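Local coordinates for protein dihydropyrimidinase (Brevibacillus agri, PDB 3SFW) that catalyses the zinc-dependent hydrolytic ring opening of dihydropyrimidines, cleaving a cyclic amide bond, at residues A[214-218]-A[239-245]; A[267-271]-A[297-301]; A[182-186]-A[287-291]. The contacts are given in a common frame with arbitrary orientation. Residue numbers count along the deposited sequence, not the author numbering.

The chain enters this region at the end of strand 180-182, where 182-186 opens contact 3. Contact 1 lies wholly inside that loop: its first segment lies on helix 214-230, and 239-245 follows strand 234-237 into helix 243-254. Next, 267-271 opens contact 2. Contact 3 then closes at 287-291, before contact 2 closes at 297-301 on helix 295-305, so contacts 2 and 3 cross. Contacts 1 and 3 share a zinc ion through His239 and His183. Tyr267 of contact 2 packs on Ser241 and reaches Pro289. Together the contacts tie loops above parallel barrel strands to the helices that follow them.

Contact 1. Residues A[214-218]-A[239-245]; sequences PEAEG and HVSCADA. With ZN (zinc ion), chain D.
Residues 214-218 are helical. Residues 239-242 run as a loop into the next helix, which begins at Ala243 with Cys242 as N-cap. The backbones are closest at Gly218 and Ala245 (CA to CA 4.5 Å). Glu217 is the residue most covered by the contact. Its chi1 and chi2 are both t, so it extends to the loop, where Ser241 OG donates to Glu217 OE1 at a very short 2.5 Å and Ser241 N to Glu217 OE2 at 2.9 Å. OE1 also pairs with Arg292. Asp244 (chi1 t) sets OD2 3.3 Å from Gly218 CA, where a CB would clash. OD2 forms a salt bridge with Arg248, while water 1 donates to Asp244 OD1 and to Glu215 O, 2.9 Å from each. Cys242 SG (chi1 p) lies 3.8 Å from Pro214 CB and 3.7 Å from Glu217 CD. His239 binds zinc through NE2 at 2.2 Å. The contact holds the His239 loop beside helix 214-230; metal ligands on loops after the strands are typical of the amidohydrolase TIM barrel.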
loop_
_atom_site.group_PDB
_atom_site.type_symbol
_atom_site.label_atom_id
_atom_site.label_comp_id
_atom_site.label_asym_id
_atom_site.label_seq_id
_atom_site.Cartn_x
_atom_site.Cartn_y
_atom_site.Cartn_z
ATOM N N PRO A 214 -0.808 -8.958 17.268
ATOM C CA PRO A 214 -1.715 -8.498 16.192
ATOM C C PRO A 214 -1.336 -9.019 14.822
ATOM O O PRO A 214 -2.189 -9.158 13.951
ATOM C CB PRO A 214 -1.604 -6.958 16.249
ATOM C CG PRO A 214 -0.502 -6.667 17.222
ATOM C CD PRO A 214 -0.276 -7.853 18.085
ATOM N N GLU A 215 -0.035 -9.243 14.597
ATOM C CA GLU A 215 0.413 -9.805 13.339
ATOM C C GLU A 215 -0.257 -11.148 13.034
ATOM O O GLU A 215 -0.437 -11.463 11.870
ATOM C CB GLU A 215 1.934 -9.946 13.334
ATOM C CG GLU A 215 2.665 -8.560 13.349
ATOM C CD GLU A 215 2.815 -7.849 14.740
ATOM O OE1 GLU A 215 2.465 -8.386 15.822
ATOM O OE2 GLU A 215 3.306 -6.696 14.725
ATOM N N ALA A 216 -0.610 -11.906 14.071
ATOM C CA ALA A 216 -1.265 -13.225 13.905
ATOM C C ALA A 216 -2.724 -13.053 13.420
ATOM O O ALA A 216 -3.265 -13.906 12.693
ATOM C CB ALA A 216 -1.239 -14.002 15.250
ATOM N N GLU A 217 -3.366 -11.987 13.907
ATOM C CA GLU A 217 -4.715 -11.642 13.461
ATOM C C GLU A 217 -4.613 -11.092 12.059
ATOM O O GLU A 217 -5.398 -11.450 11.167
ATOM C CB GLU A 217 -5.368 -10.630 14.397
ATOM C CG GLU A 217 -6.695 -10.124 13.832
ATOM C CD GLU A 217 -7.385 -9.099 14.719
ATOM O OE1 GLU A 217 -7.180 -9.072 15.950
ATOM O OE2 GLU A 217 -8.215 -8.368 14.190
ATOM N N GLY A 218 -3.625 -10.240 11.813
ATOM C CA GLY A 218 -3.444 -9.721 10.447
ATOM C C GLY A 218 -3.249 -10.873 9.450
ATOM O O GLY A 218 -3.799 -10.859 8.325
ATOM N N HIS A 239 -15.097 -9.485 14.868
ATOM C CA HIS A 239 -14.192 -8.831 15.830
ATOM C C HIS A 239 -12.828 -8.461 15.242
ATOM O O HIS A 239 -11.805 -8.924 15.733
ATOM C CB HIS A 239 -14.038 -9.634 17.176
ATOM C CG HIS A 239 -13.711 -11.107 17.028
ATOM N ND1 HIS A 239 -12.684 -11.581 16.226
ATOM C CD2 HIS A 239 -14.197 -12.188 17.699
ATOM C CE1 HIS A 239 -12.600 -12.905 16.364
ATOM N NE2 HIS A 239 -13.497 -13.284 17.266
ATOM N N VAL A 240 -12.818 -7.502 14.312
ATOM C CA VAL A 240 -11.546 -6.891 13.859
ATOM C C VAL A 240 -11.011 -5.993 15.012
ATOM O O VAL A 240 -11.755 -5.144 15.530
ATOM C CB VAL A 240 -11.786 -6.048 12.562
ATOM C CG1 VAL A 240 -10.491 -5.295 12.137
ATOM C CG2 VAL A 240 -12.245 -6.960 11.435
ATOM N N SER A 241 -9.783 -6.262 15.504
ATOM C CA SER A 241 -9.343 -5.546 16.717
ATOM C C SER A 241 -8.182 -4.612 16.471
ATOM O O SER A 241 -7.783 -3.848 17.371
ATOM C CB SER A 241 -8.947 -6.550 17.825
ATOM O OG SER A 241 -7.713 -7.201 17.520
ATOM N N CYS A 242 -7.537 -4.740 15.319
ATOM C CA CYS A 242 -6.245 -4.070 15.143
ATOM C C CYS A 242 -6.026 -3.500 13.771
ATOM O O CYS A 242 -6.683 -3.887 12.781
ATOM C CB CYS A 242 -5.081 -4.990 15.492
ATOM S SG CYS A 242 -4.874 -6.417 14.390
ATOM N N ALA A 243 -5.139 -2.509 13.725
ATOM C CA ALA A 243 -4.848 -1.798 12.476
ATOM C C ALA A 243 -4.316 -2.722 11.395
ATOM O O ALA A 243 -4.686 -2.569 10.222
ATOM C CB ALA A 243 -3.835 -0.618 12.736
ATOM N N ASP A 244 -3.554 -3.747 11.776
ATOM C CA ASP A 244 -3.011 -4.689 10.790
ATOM C C ASP A 244 -4.176 -5.304 9.986
ATOM O O ASP A 244 -4.125 -5.368 8.757
ATOM C CB ASP A 244 -2.249 -5.784 11.532
ATOM C CG ASP A 244 -1.436 -6.680 10.609
ATOM O OD1 ASP A 244 -0.351 -7.110 11.058
ATOM O OD2 ASP A 244 -1.873 -7.017 9.479
ATOM N N ALA A 245 -5.221 -5.719 10.694
ATOM C CA ALA A 245 -6.382 -6.322 10.044
ATOM C C ALA A 245 -7.194 -5.289 9.266
ATOM O O ALA A 245 -7.645 -5.567 8.123
ATOM C CB ALA A 245 -7.244 -7.044 11.042
HETATM ZN ZN ZN D . -14.162 -15.239 17.993
HETATM O O HOH W 1 0.235 -9.632 9.759
HETATM O O HOH W 2 -14.598 -16.968 19.108
HETATM O O HOH W 3 -13.312 -14.982 20.047
#

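Contact 2. Residues A[267-271]-A[297-301]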
loop_
_atom_site.group_PDB
_atom_site.type_symbol
_atom_site.label_atom_id
_atom_site.label_comp_id
_atom_site.label_asym_id
_atom_site.label_seq_id
_atom_site.Cartn_x
_atom_site.Cartn_y
_atom_site.Cartn_z
ATOM N N TYR A 267 -12.989 -3.416 21.800
ATOM C CA TYR A 267 -11.778 -3.045 21.052
ATOM C C TYR A 267 -11.739 -1.553 20.759
ATOM O O TYR A 267 -10.708 -1.038 20.399
ATOM C CB TYR A 267 -11.634 -3.882 19.766
ATOM C CG TYR A 267 -11.667 -5.364 20.069
ATOM C CD1 TYR A 267 -12.728 -6.169 19.630
ATOM C CD2 TYR A 267 -10.629 -5.955 20.827
ATOM C CE1 TYR A 267 -12.793 -7.530 19.948
ATOM C CE2 TYR A 267 -10.658 -7.317 21.116
ATOM C CZ TYR A 267 -11.736 -8.103 20.678
ATOM O OH TYR A 267 -11.734 -9.461 20.975
ATOM N N LEU A 268 -12.889 -0.880 20.919
ATOM C CA LEU A 268 -12.994 0.564 20.727
ATOM C C LEU A 268 -12.570 1.381 21.951
ATOM O O LEU A 268 -12.038 2.471 21.794
ATOM C CB LEU A 268 -14.400 0.997 20.238
ATOM C CG LEU A 268 -14.786 0.409 18.863
ATOM C CD1 LEU A 268 -16.333 0.645 18.618
ATOM C CD2 LEU A 268 -13.921 1.047 17.757
ATOM N N VAL A 269 -12.834 0.861 23.148
ATOM C CA VAL A 269 -12.788 1.662 24.351
ATOM C C VAL A 269 -11.901 1.037 25.436
ATOM O O VAL A 269 -11.663 1.689 26.459
ATOM C CB VAL A 269 -14.242 1.975 24.907
ATOM C CG1 VAL A 269 -14.913 0.738 25.572
ATOM C CG2 VAL A 269 -14.230 3.085 25.895
ATOM N N LEU A 270 -11.481 -0.209 25.236
ATOM C CA LEU A 270 -10.564 -0.879 26.180
ATOM C C LEU A 270 -9.258 -1.245 25.529
ATOM O O LEU A 270 -9.171 -1.312 24.309
ATOM C CB LEU A 270 -11.195 -2.152 26.777
ATOM C CG LEU A 270 -12.528 -1.990 27.523
ATOM C CD1 LEU A 270 -13.069 -3.373 27.949
ATOM C CD2 LEU A 270 -12.378 -1.130 28.787
ATOM N N ASP A 271 -8.174 -1.317 26.333
ATOM C CA ASP A 271 -6.850 -1.563 25.758
ATOM C C ASP A 271 -6.057 -2.571 26.588
ATOM O O ASP A 271 -6.505 -2.951 27.669
ATOM C CB ASP A 271 -6.067 -0.250 25.547
ATOM C CG ASP A 271 -5.542 0.337 26.833
ATOM O OD1 ASP A 271 -4.503 -0.137 27.322
ATOM O OD2 ASP A 271 -6.181 1.245 27.356
ATOM N N GLN A 297 -7.372 1.742 18.658
ATOM C CA GLN A 297 -8.801 2.106 18.787
ATOM C C GLN A 297 -9.139 3.129 17.722
ATOM O O GLN A 297 -10.202 3.038 17.076
ATOM C CB GLN A 297 -9.080 2.726 20.156
ATOM C CG GLN A 297 -8.888 1.696 21.302
ATOM C CD GLN A 297 -8.967 2.347 22.654
ATOM O OE1 GLN A 297 -9.005 3.591 22.763
ATOM N NE2 GLN A 297 -9.017 1.524 23.706
ATOM N N ASP A 298 -8.299 4.165 17.593
ATOM C CA ASP A 298 -8.686 5.226 16.641
ATOM C C ASP A 298 -8.699 4.761 15.185
ATOM O O ASP A 298 -9.462 5.307 14.355
ATOM C CB ASP A 298 -7.885 6.523 16.817
ATOM C CG ASP A 298 -8.485 7.435 17.919
ATOM O OD1 ASP A 298 -7.704 8.220 18.487
ATOM O OD2 ASP A 298 -9.715 7.354 18.243
ATOM N N VAL A 299 -7.834 3.801 14.870
ATOM C CA VAL A 299 -7.865 3.188 13.537
ATOM C C VAL A 299 -9.211 2.450 13.320
ATOM O O VAL A 299 -9.811 2.556 12.245
ATOM C CB VAL A 299 -6.683 2.245 13.328
ATOM C CG1 VAL A 299 -6.698 1.652 11.864
ATOM C CG2 VAL A 299 -5.314 3.000 13.528
ATOM N N LEU A 300 -9.691 1.733 14.340
ATOM C CA LEU A 300 -11.062 1.128 14.261
ATOM C C LEU A 300 -12.194 2.178 14.085
ATOM O O LEU A 300 -13.098 2.021 13.234
ATOM C CB LEU A 300 -11.354 0.263 15.503
ATOM C CG LEU A 300 -10.400 -0.922 15.679
ATOM C CD1 LEU A 300 -10.655 -1.540 17.048
ATOM C CD2 LEU A 300 -10.564 -2.001 14.577
ATOM N N TRP A 301 -12.126 3.266 14.848
ATOM C CA TRP A 301 -13.135 4.302 14.737
ATOM C C TRP A 301 -13.087 4.910 13.350
ATOM O O TRP A 301 -14.134 5.110 12.749
ATOM C CB TRP A 301 -12.903 5.435 15.766
ATOM C CG TRP A 301 -13.387 5.116 17.211
ATOM C CD1 TRP A 301 -12.611 5.088 18.366
ATOM C CD2 TRP A 301 -14.720 4.902 17.621
ATOM N NE1 TRP A 301 -13.415 4.850 19.464
ATOM C CE2 TRP A 301 -14.715 4.718 19.029
ATOM C CE3 TRP A 301 -15.953 4.853 16.936
ATOM C CZ2 TRP A 301 -15.880 4.526 19.750
ATOM C CZ3 TRP A 301 -17.092 4.606 17.661
ATOM C CH2 TRP A 301 -17.060 4.472 19.047
HETATM O O HOH W 4 -11.725 5.165 21.872
HETATM O O HOH W 5 -8.420 2.404 26.476
#
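This contact lies within one beta-alpha-beta crossover of the amidohydrolase TIM barrel. The short helix 265-269 follows strand 258-263, and helix 295-305 leads to the neighbouring parallel strand 311-312. Together the two segments bury 367 Å², and their backbones come nearest at Leu268 and Gln297 (CA to CA 4.9 Å).

The apolar part centres on Leu268, the residue most covered here. Its CD2 lies 3.5 Å from Leu300 CB. The same methyl makes a CH-pi contact over the face of the Trp301 five-membered ring, with CD2 3.9 Å from the centroid and only 10° off the normal. Leu268 CB also reaches Trp301 CZ2 at 3.9 Å. Beside this, Tyr267 CB packs on Leu300 CD1 at 3.7 Å. The far end of Tyr267 leaves the contact, and its hydroxyl hydrogen-bonds to Pro289 O. Leu349 of helix 345-354 touches both Leu268 and Trp301.

The polar part depends on Gln297, whose side chain lies along the backbone at the end of the short helix. Gln297 NE2 donates to Leu270 O at 2.9 Å, a weak hydrogen bond. This meets a carbonyl just where the chain leaves helical geometry. Gln297 OE1 hydrogen-bonds to Lys294.

Two waters complete the interface. Water 4 accepts from Trp301 NE1 at 3.0 Å and lies 2.7 Å from Leu268 O. Water 5 accepts from Gln297 NE2 at 3.0 Å and donates to Asp271 OD2 at 2.7 Å.

Contact 3. Residues A[182-186]-A[287-291]. With ZN (zinc ion), chain D.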
loop_
_atom_site.group_PDB
_atom_site.type_symbol
_atom_site.label_atom_id
_atom_site.label_comp_id
_atom_site.label_asym_id
_atom_site.label_seq_id
_atom_site.Cartn_x
_atom_site.Cartn_y
_atom_site.Cartn_z
ATOM N N VAL A 182 -15.319 -15.334 9.523
ATOM C CA VAL A 182 -14.150 -15.942 10.150
ATOM C C VAL A 182 -13.802 -15.304 11.480
ATOM O O VAL A 182 -13.745 -14.097 11.572
ATOM C CB VAL A 182 -12.927 -15.870 9.207
ATOM C CG1 VAL A 182 -11.679 -16.054 9.938
ATOM C CG2 VAL A 182 -13.078 -16.888 8.065
ATOM N N HIS A 183 -13.350 -16.139 12.425
ATOM C CA HIS A 183 -12.518 -15.706 13.556
ATOM C C HIS A 183 -11.069 -15.809 13.062
ATOM O O HIS A 183 -10.547 -16.925 12.905
ATOM C CB HIS A 183 -12.713 -16.650 14.795
ATOM C CG HIS A 183 -11.786 -16.328 15.938
ATOM N ND1 HIS A 183 -12.229 -15.906 17.181
ATOM C CD2 HIS A 183 -10.426 -16.325 15.996
ATOM C CE1 HIS A 183 -11.178 -15.697 17.962
ATOM N NE2 HIS A 183 -10.076 -15.923 17.264
ATOM N N ALA A 184 -10.436 -14.657 12.799
ATOM C CA ALA A 184 -9.155 -14.667 12.058
ATOM C C ALA A 184 -7.989 -14.395 13.017
ATOM O O ALA A 184 -7.504 -13.257 13.120
ATOM C CB ALA A 184 -9.170 -13.604 10.902
ATOM N N GLU A 185 -7.466 -15.453 13.626
ATOM C CA GLU A 185 -6.092 -15.404 14.213
ATOM C C GLU A 185 -5.424 -16.690 13.772
ATOM O O GLU A 185 -6.099 -17.752 13.714
ATOM C CB GLU A 185 -6.113 -15.415 15.749
ATOM C CG GLU A 185 -6.836 -14.220 16.418
ATOM C CD GLU A 185 -6.924 -14.419 17.909
ATOM O OE1 GLU A 185 -7.751 -15.280 18.359
ATOM O OE2 GLU A 185 -6.077 -13.796 18.615
ATOM N N ASN A 186 -4.096 -16.648 13.610
ATOM C CA ASN A 186 -3.419 -17.899 13.223
ATOM C C ASN A 186 -3.325 -18.844 14.419
ATOM O O ASN A 186 -2.546 -18.617 15.364
ATOM C CB ASN A 186 -2.042 -17.618 12.608
ATOM C CG ASN A 186 -1.428 -18.870 12.031
ATOM O OD1 ASN A 186 -1.194 -19.841 12.755
ATOM N ND2 ASN A 186 -1.170 -18.861 10.745
ATOM N N TRP A 287 -10.341 -12.338 26.536
ATOM C CA TRP A 287 -11.211 -12.742 25.399
ATOM C C TRP A 287 -10.317 -12.607 24.188
ATOM O O TRP A 287 -9.191 -12.088 24.304
ATOM C CB TRP A 287 -12.440 -11.820 25.251
ATOM C CG TRP A 287 -12.135 -10.340 25.363
ATOM C CD1 TRP A 287 -11.439 -9.579 24.475
ATOM C CD2 TRP A 287 -12.628 -9.445 26.384
ATOM N NE1 TRP A 287 -11.450 -8.236 24.896
ATOM C CE2 TRP A 287 -12.169 -8.148 26.064
ATOM C CE3 TRP A 287 -13.374 -9.640 27.577
ATOM C CZ2 TRP A 287 -12.432 -7.032 26.896
ATOM C CZ3 TRP A 287 -13.704 -8.537 28.351
ATOM C CH2 TRP A 287 -13.270 -7.239 27.986
ATOM N N SER A 288 -10.749 -13.149 23.041
ATOM C CA SER A 288 -9.824 -13.260 21.896
ATOM C C SER A 288 -10.537 -12.736 20.665
ATOM O O SER A 288 -11.726 -12.917 20.568
ATOM C CB SER A 288 -9.454 -14.722 21.648
ATOM O OG SER A 288 -8.773 -15.251 22.792
ATOM N N PRO A 289 -9.835 -12.037 19.769
ATOM C CA PRO A 289 -8.465 -11.535 19.903
ATOM C C PRO A 289 -8.319 -10.689 21.121
ATOM O O PRO A 289 -9.290 -10.168 21.655
ATOM C CB PRO A 289 -8.265 -10.670 18.648
ATOM C CG PRO A 289 -9.664 -10.323 18.201
ATOM C CD PRO A 289 -10.480 -11.536 18.532
ATOM N N PRO A 290 -7.078 -10.600 21.634
ATOM C CA PRO A 290 -6.927 -9.894 22.910
ATOM C C PRO A 290 -7.087 -8.386 22.733
ATOM O O PRO A 290 -6.906 -7.849 21.638
ATOM C CB PRO A 290 -5.476 -10.229 23.306
ATOM C CG PRO A 290 -4.749 -10.421 21.963
ATOM C CD PRO A 290 -5.818 -11.045 21.033
ATOM N N LEU A 291 -7.261 -7.685 23.839
ATOM C CA LEU A 291 -7.172 -6.219 23.839
ATOM C C LEU A 291 -5.798 -5.790 23.320
ATOM O O LEU A 291 -4.819 -6.539 23.468
ATOM C CB LEU A 291 -7.406 -5.713 25.277
ATOM C CG LEU A 291 -8.839 -5.891 25.765
ATOM C CD1 LEU A 291 -8.987 -5.313 27.193
ATOM C CD2 LEU A 291 -9.814 -5.165 24.812
HETATM ZN ZN ZN D . -14.162 -15.239 17.993
HETATM O O HOH W 3 -13.312 -14.982 20.047
HETATM O O HOH W 2 -14.598 -16.968 19.108
#
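This is a loop-to-loop contact beside the active-site metals, among the loops that follow the strands of the amidohydrolase TIM barrel. Residues 182-186 run from strand 180-182 to helix 187-199. Residues 287-291 belong to the long connection between helices 265-269 and 295-305. The contact is small, with 150 Å² buried, yet all five touching residues are buried. No direct hydrogen bond joins the segments. They meet by packing and through a metal-bound water.

His183 binds zinc through ND1 at 2.2 Å. At the other ring nitrogen, His183 NE2 donates to Glu185 OE1 at 2.6 Å. This His-carboxylate hydrogen bond fixes the ring while ND1 faces the metal. The same carboxylate oxygen also pairs with Arg212. His239 binds the same zinc, and carboxylated Lys150 bridges it to a second zinc held by His58, His60 and Asp315.

Glu185 makes much of the packing. Glu185 OE1 is 3.7 Å from Ser288 CB, and Glu185 OE2 is 3.5 Å from Pro289 CA and 3.7 Å from Pro290 CD. The peptide bond before Pro289 is cis, so the chain bends sharply there. Ser288 OG is used elsewhere, in a hydrogen bond with Asn337.

The Ser288 carbonyl points to the metal side. His183 CE1 lies 3.8 Å from Ser288 O. Water 3, bound to the zinc at 2.2 Å, donates a hydrogen bond to Ser288 O at 2.7 Å.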